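Local atomic coordinates of chromosome-partitioning protein ParB (Caulobacter vibrioides, PDB entry 7BM8), a protein that binds DNA at the replication origin, takes part in chromosome partition, and uses CTP to gate its spreading along DNA. Residues Q48-F53 with G91-R96; Q43-Q48 with E85-A90. All coordinates share one frame; numbering follows the deposited sequence.

Contact 1: residues Q48-F53 with G91-R96. With CTP (cytidine-5'-triphosphate), chain C.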
loop_
_atom_site.group_PDB
_atom_site.type_symbol
_atom_site.label_atom_id
_atom_site.label_comp_id
_atom_site.label_asym_id
_atom_site.label_seq_id
_atom_site.Cartn_x
_atom_site.Cartn_y
_atom_site.Cartn_z
ATOM N N GLN A 48 -10.906 -12.632 5.880
ATOM C CA GLN A 48 -10.089 -11.429 5.558
ATOM C C GLN A 48 -10.062 -11.260 4.039
ATOM O O GLN A 48 -9.819 -12.224 3.316
ATOM C CB GLN A 48 -8.696 -11.588 6.172
ATOM C CG GLN A 48 -7.893 -10.296 6.264
ATOM C CD GLN A 48 -6.771 -10.227 5.257
ATOM O OE1 GLN A 48 -6.040 -11.193 5.046
ATOM N NE2 GLN A 48 -6.609 -9.067 4.642
ATOM N N PRO A 49 -10.329 -10.046 3.502
ATOM C CA PRO A 49 -10.387 -9.823 2.053
ATOM C C PRO A 49 -9.275 -10.461 1.202
ATOM O O PRO A 49 -9.546 -10.784 0.053
ATOM C CB PRO A 49 -10.270 -8.295 1.950
ATOM C CG PRO A 49 -10.938 -7.786 3.210
ATOM C CD PRO A 49 -10.619 -8.822 4.268
ATOM N N ARG A 50 -8.064 -10.595 1.761
ATOM C CA ARG A 50 -6.865 -11.162 1.082
ATOM C C ARG A 50 -6.801 -12.670 1.348
ATOM O O ARG A 50 -6.727 -13.056 2.531
ATOM C CB ARG A 50 -5.588 -10.475 1.580
ATOM C CG ARG A 50 -4.353 -10.766 0.738
ATOM C CD ARG A 50 -3.056 -10.420 1.448
ATOM N NE ARG A 50 -2.923 -9.004 1.776
ATOM C CZ ARG A 50 -2.577 -8.041 0.922
ATOM N NH1 ARG A 50 -2.479 -6.791 1.348
ATOM N NH2 ARG A 50 -2.329 -8.315 -0.349
ATOM N N ARG A 51 -6.819 -13.480 0.285
ATOM C CA ARG A 51 -6.821 -14.966 0.351
ATOM C C ARG A 51 -5.395 -15.500 0.151
ATOM O O ARG A 51 -4.979 -16.370 0.944
ATOM C CB ARG A 51 -7.764 -15.550 -0.707
ATOM C CG ARG A 51 -9.122 -14.864 -0.814
ATOM C CD ARG A 51 -9.838 -14.653 0.509
ATOM N NE ARG A 51 -9.932 -15.852 1.335
ATOM C CZ ARG A 51 -10.435 -15.889 2.569
ATOM N NH1 ARG A 51 -10.469 -17.033 3.234
ATOM N NH2 ARG A 51 -10.901 -14.792 3.140
ATOM N N THR A 52 -4.679 -14.989 -0.859
ATOM C CA THR A 52 -3.381 -15.524 -1.361
ATOM C C THR A 52 -2.209 -14.693 -0.815
ATOM O O THR A 52 -2.361 -13.461 -0.702
ATOM C CB THR A 52 -3.388 -15.570 -2.894
ATOM O OG1 THR A 52 -3.487 -14.233 -3.385
ATOM C CG2 THR A 52 -4.529 -16.393 -3.450
ATOM N N PHE A 53 -1.088 -15.356 -0.498
ATOM C CA PHE A 53 0.139 -14.772 0.112
ATOM C C PHE A 53 1.388 -15.362 -0.564
ATOM O O PHE A 53 1.757 -16.506 -0.231
ATOM C CB PHE A 53 0.193 -15.068 1.615
ATOM C CG PHE A 53 -0.913 -14.474 2.454
ATOM C CD1 PHE A 53 -0.662 -13.405 3.305
ATOM C CD2 PHE A 53 -2.196 -15.006 2.429
ATOM C CE1 PHE A 53 -1.673 -12.868 4.088
ATOM C CE2 PHE A 53 -3.206 -14.466 3.212
ATOM C CZ PHE A 53 -2.943 -13.399 4.040
ATOM N N GLY A 91 -3.401 -6.298 8.833
ATOM C CA GLY A 91 -1.952 -6.516 9.027
ATOM C C GLY A 91 -1.573 -7.977 9.228
ATOM O O GLY A 91 -0.683 -8.237 10.062
ATOM N N GLU A 92 -2.176 -8.904 8.477
ATOM C CA GLU A 92 -1.882 -10.360 8.580
ATOM C C GLU A 92 -0.454 -10.625 8.087
ATOM O O GLU A 92 0.266 -11.384 8.768
ATOM C CB GLU A 92 -2.898 -11.187 7.787
ATOM C CG GLU A 92 -2.813 -12.678 8.076
ATOM C CD GLU A 92 -3.982 -13.506 7.565
ATOM O OE1 GLU A 92 -5.131 -13.030 7.655
ATOM O OE2 GLU A 92 -3.741 -14.626 7.078
ATOM N N ARG A 93 -0.064 -10.027 6.953
ATOM C CA ARG A 93 1.289 -10.187 6.356
ATOM C C ARG A 93 2.340 -9.744 7.376
ATOM O O ARG A 93 3.308 -10.499 7.580
ATOM C CB ARG A 93 1.423 -9.393 5.053
ATOM C CG ARG A 93 0.630 -9.979 3.895
ATOM C CD ARG A 93 0.940 -9.328 2.559
ATOM N NE ARG A 93 2.313 -9.577 2.137
ATOM C CZ ARG A 93 3.277 -8.664 2.040
ATOM N NH1 ARG A 93 4.485 -9.031 1.648
ATOM N NH2 ARG A 93 3.047 -7.393 2.317
ATOM N N ARG A 94 2.142 -8.571 7.988
ATOM C CA ARG A 94 3.022 -8.015 9.052
ATOM C C ARG A 94 3.199 -9.052 10.165
ATOM O O ARG A 94 4.352 -9.317 10.551
ATOM C CB ARG A 94 2.439 -6.715 9.614
ATOM C CG ARG A 94 2.841 -5.472 8.832
ATOM C CD ARG A 94 2.016 -4.256 9.211
ATOM N NE ARG A 94 0.704 -4.256 8.581
ATOM C CZ ARG A 94 -0.231 -3.332 8.772
ATOM N NH1 ARG A 94 -0.010 -2.316 9.589
ATOM N NH2 ARG A 94 -1.390 -3.428 8.145
ATOM N N TRP A 95 2.092 -9.626 10.638
ATOM C CA TRP A 95 2.059 -10.653 11.715
ATOM C C TRP A 95 2.850 -11.900 11.297
ATOM O O TRP A 95 3.666 -12.384 12.110
ATOM C CB TRP A 95 0.606 -10.992 12.056
ATOM C CG TRP A 95 0.442 -12.119 13.025
ATOM C CD1 TRP A 95 0.941 -12.203 14.292
ATOM C CD2 TRP A 95 -0.318 -13.321 12.809
ATOM N NE1 TRP A 95 0.554 -13.379 14.875
ATOM C CE2 TRP A 95 -0.222 -14.084 13.991
ATOM C CE3 TRP A 95 -1.069 -13.819 11.737
ATOM C CZ2 TRP A 95 -0.849 -15.323 14.125
ATOM C CZ3 TRP A 95 -1.686 -15.043 11.871
ATOM C CH2 TRP A 95 -1.578 -15.780 13.052
ATOM N N ARG A 96 2.613 -12.398 10.081
ATOM C CA ARG A 96 3.265 -13.619 9.536
ATOM C C ARG A 96 4.748 -13.338 9.265
ATOM O O ARG A 96 5.584 -14.214 9.578
ATOM C CB ARG A 96 2.535 -14.092 8.277
ATOM C CG ARG A 96 1.252 -14.853 8.575
ATOM C CD ARG A 96 0.526 -15.288 7.320
ATOM N NE ARG A 96 -0.614 -16.142 7.623
ATOM C CZ ARG A 96 -1.509 -16.562 6.734
ATOM N NH1 ARG A 96 -1.416 -16.204 5.463
ATOM N NH2 ARG A 96 -2.507 -17.336 7.120
HETATM N N1 CTP C . 5.383 -2.176 6.825
HETATM C C2 CTP C . 5.739 -2.017 8.170
HETATM N N3 CTP C . 7.021 -2.245 8.545
HETATM C C4 CTP C . 7.933 -2.624 7.640
HETATM C C5 CTP C . 7.588 -2.799 6.268
HETATM C C6 CTP C . 6.315 -2.572 5.909
HETATM O O2 CTP C . 4.873 -1.664 8.983
HETATM N N4 CTP C . 9.170 -2.838 8.065
HETATM C "C1'" CTP C . 3.964 -1.931 6.453
HETATM C "C2'" CTP C . 3.762 -1.252 5.101
HETATM O "O2'" CTP C . 4.023 0.127 5.229
HETATM C "C3'" CTP C . 2.280 -1.576 4.876
HETATM C "C4'" CTP C . 2.139 -2.989 5.473
HETATM O "O4'" CTP C . 3.298 -3.165 6.333
HETATM O "O3'" CTP C . 1.442 -0.650 5.556
HETATM C "C5'" CTP C . 2.057 -4.124 4.480
HETATM O "O5'" CTP C . 0.848 -3.972 3.692
HETATM P PA CTP C . 0.064 -5.221 3.063
HETATM O O1A CTP C . -1.348 -4.816 2.796
HETATM O O2A CTP C . 0.860 -5.802 1.945
HETATM O O3A CTP C . 0.055 -6.258 4.280
HETATM P PB CTP C . -0.617 -6.087 5.718
HETATM O O1B CTP C . 0.417 -6.353 6.756
HETATM O O2B CTP C . -1.361 -4.788 5.715
HETATM O O3B CTP C . -1.666 -7.292 5.729
HETATM P PG CTP C . -3.179 -7.330 5.175
HETATM O O1G CTP C . -4.098 -7.256 6.375
HETATM O O2G CTP C . -3.299 -6.117 4.273
HETATM O O3G CTP C . -3.297 -8.639 4.431
#

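Contact 2: residues Q43-Q48 with E85-A90. With CTP (cytidine-5'-triphosphate), chain C.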
loop_
_atom_site.group_PDB
_atom_site.type_symbol
_atom_site.label_atom_id
_atom_site.label_comp_id
_atom_site.label_asym_id
_atom_site.label_seq_id
_atom_site.Cartn_x
_atom_site.Cartn_y
_atom_site.Cartn_z
ATOM N N GLN A 43 -4.411 -13.870 16.290
ATOM C CA GLN A 43 -4.908 -14.862 15.301
ATOM C C GLN A 43 -5.544 -14.123 14.116
ATOM O O GLN A 43 -6.014 -12.980 14.303
ATOM C CB GLN A 43 -5.887 -15.821 15.978
ATOM C CG GLN A 43 -6.296 -17.002 15.110
ATOM C CD GLN A 43 -5.111 -17.828 14.678
ATOM O OE1 GLN A 43 -4.796 -17.926 13.491
ATOM N NE2 GLN A 43 -4.432 -18.416 15.650
ATOM N N ARG A 44 -5.539 -14.764 12.944
ATOM C CA ARG A 44 -6.080 -14.221 11.666
ATOM C C ARG A 44 -7.607 -14.357 11.648
ATOM O O ARG A 44 -8.132 -15.269 12.312
ATOM C CB ARG A 44 -5.483 -14.953 10.456
ATOM C CG ARG A 44 -5.388 -16.466 10.620
ATOM C CD ARG A 44 -4.929 -17.205 9.379
ATOM N NE ARG A 44 -5.983 -18.009 8.771
ATOM C CZ ARG A 44 -6.744 -17.640 7.743
ATOM N NH1 ARG A 44 -6.591 -16.456 7.172
ATOM N NH2 ARG A 44 -7.667 -18.470 7.287
ATOM N N ASN A 45 -8.287 -13.471 10.917
ATOM C CA ASN A 45 -9.710 -13.644 10.526
ATOM C C ASN A 45 -9.734 -14.451 9.231
ATOM O O ASN A 45 -9.178 -14.013 8.227
ATOM C CB ASN A 45 -10.431 -12.306 10.355
ATOM C CG ASN A 45 -11.927 -12.457 10.178
ATOM O OD1 ASN A 45 -12.479 -13.543 10.354
ATOM N ND2 ASN A 45 -12.593 -11.366 9.837
ATOM N N PRO A 46 -10.347 -15.658 9.215
ATOM C CA PRO A 46 -10.459 -16.443 7.983
ATOM C C PRO A 46 -11.162 -15.688 6.840
ATOM O O PRO A 46 -10.825 -15.920 5.696
ATOM C CB PRO A 46 -11.277 -17.673 8.405
ATOM C CG PRO A 46 -11.052 -17.777 9.900
ATOM C CD PRO A 46 -10.929 -16.347 10.379
ATOM N N ASP A 47 -12.085 -14.781 7.182
ATOM C CA ASP A 47 -12.915 -14.002 6.223
ATOM C C ASP A 47 -12.242 -12.657 5.925
ATOM O O ASP A 47 -12.973 -11.665 5.726
ATOM C CB ASP A 47 -14.329 -13.802 6.772
ATOM C CG ASP A 47 -14.910 -15.065 7.378
ATOM O OD1 ASP A 47 -15.170 -16.014 6.611
ATOM O OD2 ASP A 47 -15.063 -15.097 8.616
ATOM N N GLN A 48 -10.906 -12.632 5.880
ATOM C CA GLN A 48 -10.089 -11.429 5.558
ATOM C C GLN A 48 -10.062 -11.260 4.039
ATOM O O GLN A 48 -9.819 -12.224 3.316
ATOM C CB GLN A 48 -8.696 -11.588 6.172
ATOM C CG GLN A 48 -7.893 -10.296 6.264
ATOM C CD GLN A 48 -6.771 -10.227 5.257
ATOM O OE1 GLN A 48 -6.040 -11.193 5.046
ATOM N NE2 GLN A 48 -6.609 -9.067 4.642
ATOM N N GLU A 85 -7.472 -13.312 23.386
ATOM C CA GLU A 85 -6.836 -13.365 22.043
ATOM C C GLU A 85 -7.336 -12.164 21.233
ATOM O O GLU A 85 -8.398 -11.619 21.588
ATOM C CB GLU A 85 -7.165 -14.686 21.347
ATOM C CG GLU A 85 -6.011 -15.230 20.521
ATOM C CD GLU A 85 -6.377 -16.232 19.438
ATOM O OE1 GLU A 85 -7.504 -16.154 18.914
ATOM O OE2 GLU A 85 -5.525 -17.083 19.112
ATOM N N TYR A 86 -6.599 -11.759 20.198
ATOM C CA TYR A 86 -6.968 -10.634 19.298
ATOM C C TYR A 86 -7.028 -11.140 17.854
ATOM O O TYR A 86 -6.091 -11.836 17.417
ATOM C CB TYR A 86 -5.978 -9.479 19.457
ATOM C CG TYR A 86 -5.985 -8.856 20.828
ATOM C CD1 TYR A 86 -7.001 -8.001 21.217
ATOM C CD2 TYR A 86 -4.986 -9.130 21.745
ATOM C CE1 TYR A 86 -7.021 -7.427 22.477
ATOM C CE2 TYR A 86 -4.991 -8.567 23.011
ATOM C CZ TYR A 86 -6.012 -7.710 23.379
ATOM O OH TYR A 86 -6.023 -7.149 24.623
ATOM N N GLN A 87 -8.113 -10.812 17.149
ATOM C CA GLN A 87 -8.322 -11.192 15.727
ATOM C C GLN A 87 -7.838 -10.040 14.841
ATOM O O GLN A 87 -8.378 -8.926 14.967
ATOM C CB GLN A 87 -9.790 -11.523 15.457
ATOM C CG GLN A 87 -10.002 -12.270 14.149
ATOM C CD GLN A 87 -11.448 -12.282 13.727
ATOM O OE1 GLN A 87 -12.090 -11.240 13.611
ATOM N NE2 GLN A 87 -11.973 -13.471 13.482
ATOM N N ILE A 88 -6.855 -10.309 13.982
ATOM C CA ILE A 88 -6.224 -9.289 13.095
ATOM C C ILE A 88 -7.278 -8.779 12.109
ATOM O O ILE A 88 -7.807 -9.591 11.328
ATOM C CB ILE A 88 -4.981 -9.864 12.386
ATOM C CG1 ILE A 88 -3.862 -10.146 13.391
ATOM C CG2 ILE A 88 -4.515 -8.945 11.265
ATOM C CD1 ILE A 88 -2.753 -11.006 12.846
ATOM N N VAL A 89 -7.558 -7.474 12.164
ATOM C CA VAL A 89 -8.501 -6.762 11.252
ATOM C C VAL A 89 -7.718 -6.306 10.016
ATOM O O VAL A 89 -8.216 -6.520 8.896
ATOM C CB VAL A 89 -9.177 -5.580 11.971
ATOM C CG1 VAL A 89 -10.144 -4.841 11.058
ATOM C CG2 VAL A 89 -9.872 -6.026 13.249
ATOM N N ALA A 90 -6.540 -5.707 10.225
ATOM C CA ALA A 90 -5.603 -5.271 9.163
ATOM C C ALA A 90 -4.159 -5.519 9.612
ATOM O O ALA A 90 -3.783 -4.993 10.674
ATOM C CB ALA A 90 -5.830 -3.814 8.846
HETATM N N1 CTP C . 5.383 -2.176 6.825
HETATM C C2 CTP C . 5.739 -2.017 8.170
HETATM N N3 CTP C . 7.021 -2.245 8.545
HETATM C C4 CTP C . 7.933 -2.624 7.640
HETATM C C5 CTP C . 7.588 -2.799 6.268
HETATM C C6 CTP C . 6.315 -2.572 5.909
HETATM O O2 CTP C . 4.873 -1.664 8.983
HETATM N N4 CTP C . 9.170 -2.838 8.065
HETATM C "C1'" CTP C . 3.964 -1.931 6.453
HETATM C "C2'" CTP C . 3.762 -1.252 5.101
HETATM O "O2'" CTP C . 4.023 0.127 5.229
HETATM C "C3'" CTP C . 2.280 -1.576 4.876
HETATM C "C4'" CTP C . 2.139 -2.989 5.473
HETATM O "O4'" CTP C . 3.298 -3.165 6.333
HETATM O "O3'" CTP C . 1.442 -0.650 5.556
HETATM C "C5'" CTP C . 2.057 -4.124 4.480
HETATM O "O5'" CTP C . 0.848 -3.972 3.692
HETATM P PA CTP C . 0.064 -5.221 3.063
HETATM O O1A CTP C . -1.348 -4.816 2.796
HETATM O O2A CTP C . 0.860 -5.802 1.945
HETATM O O3A CTP C . 0.055 -6.258 4.280
HETATM P PB CTP C . -0.617 -6.087 5.718
HETATM O O1B CTP C . 0.417 -6.353 6.756
HETATM O O2B CTP C . -1.361 -4.788 5.715
HETATM O O3B CTP C . -1.666 -7.292 5.729
HETATM P PG CTP C . -3.179 -7.330 5.175
HETATM O O1G CTP C . -4.098 -7.256 6.375
HETATM O O2G CTP C . -3.299 -6.117 4.273
HETATM O O3G CTP C . -3.297 -8.639 4.431
#

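Contact 1: residues Q48-F53 with G91-R96
R96 points the NH1 edge of its guanidinium onto the face of the F53 ring, a cation-pi contact with R96 CZ 4.4 Å from the ring centroid and 9° off the ring normal. The planes stand 59° apart, NH1 is over the ring centre, and R50 CD lies over the opposite face, toward the rim. The extended chain of E92 carries its carboxylate to F53, OE2 lying 3.4 Å from CZ, and this oxygen pairs by charge alone with R96 NH2 at 3.0 Å. Beside the ring, R93 slides its CG past CE1.

The triphosphate of CTP bridges the segments with polar bonds. R50 gives a nearly straight bond from NE to O3G (2.7 Å) and another from NH1 to O2G, while R93 CD covers one face of its guanidinium. G91-R94 is the GERR motif of ParB CTP-binding domains, whose helix-start amides and arginines hold the triphosphate: G91 N binds O1G (2.7 Å), R93 NH2 reaches O2A, and R94 bonds through N and NE to O1B and NH2 to O2B. The contact closes the loop between strand 42-44 and helix 55-68 over the start of helix 92-100, beside helix 115-127 and A130 of the second subunit.

Contact 2: residues Q43-Q48 with E85-A90
Two backbone hydrogen bonds join Q43 to the neighbouring strand: Q43 N to Y86 O (2.9 Å) and I88 N to Q43 O (2.8 Å). One residue thus reaches two positions, Y86 and I88, on either side of its bridge partner Q87, the signature of parallel pairing. The carbonyl of Q43 also receives a CA-H...O contact from Q87, CA to O 3.2 Å, as commonly accompanies beta pairing, and the aliphatic I88 CG1 lies beside the same oxygen at 3.7 Å.

Flat polar groups supply the second kind of contact. The amides of N45 and Q87 are stacked with their planes 19° apart, CB of N45 lying 3.5 Å from Q87 CD. A trans chi1 (-164°) and an extended chain beyond CG bring the Q87 amide there, and its OE1 is hydrogen-bonded to R77 on strand 74-78, which helps to fix the amide. Near the start of the pairing both oxygens of the E85 carboxylate lie 3.4 Å from Q43 CB.

Past the bridge a type I turn, N45 to Q48, leads one chain toward the nucleotide, while a classic bulge at V89 and A90, facing L75, bends the other. Strand 42-44 forms one border of the mixed sheet, with strand 86-88 between it and 74-78; W95 of helix 92-100 packs on Q43 and I88, and helix 115-127 on N45 and V89.

Contact 1 is buried at the nucleotide and touches the second subunit; contact 2 is only partly buried, at the sheet border, and meets no other chain. Their chemistry follows: arginines and helix-start amides gathered round a triphosphate in the first, backbone pairing and stacked amides in the second. They share Q48, where the loop leaving strand 42-44 enters the CTP pocket, and on the other side strand 86-88 runs through A90 into helix 92-100. Cross-links tie them further: R51 NH1 with P46 O, a weak ion pair of R44 with E92, and W95 against I88. The two contacts thus join the sheet border to the CTP pocket within the ParB N-terminal domain.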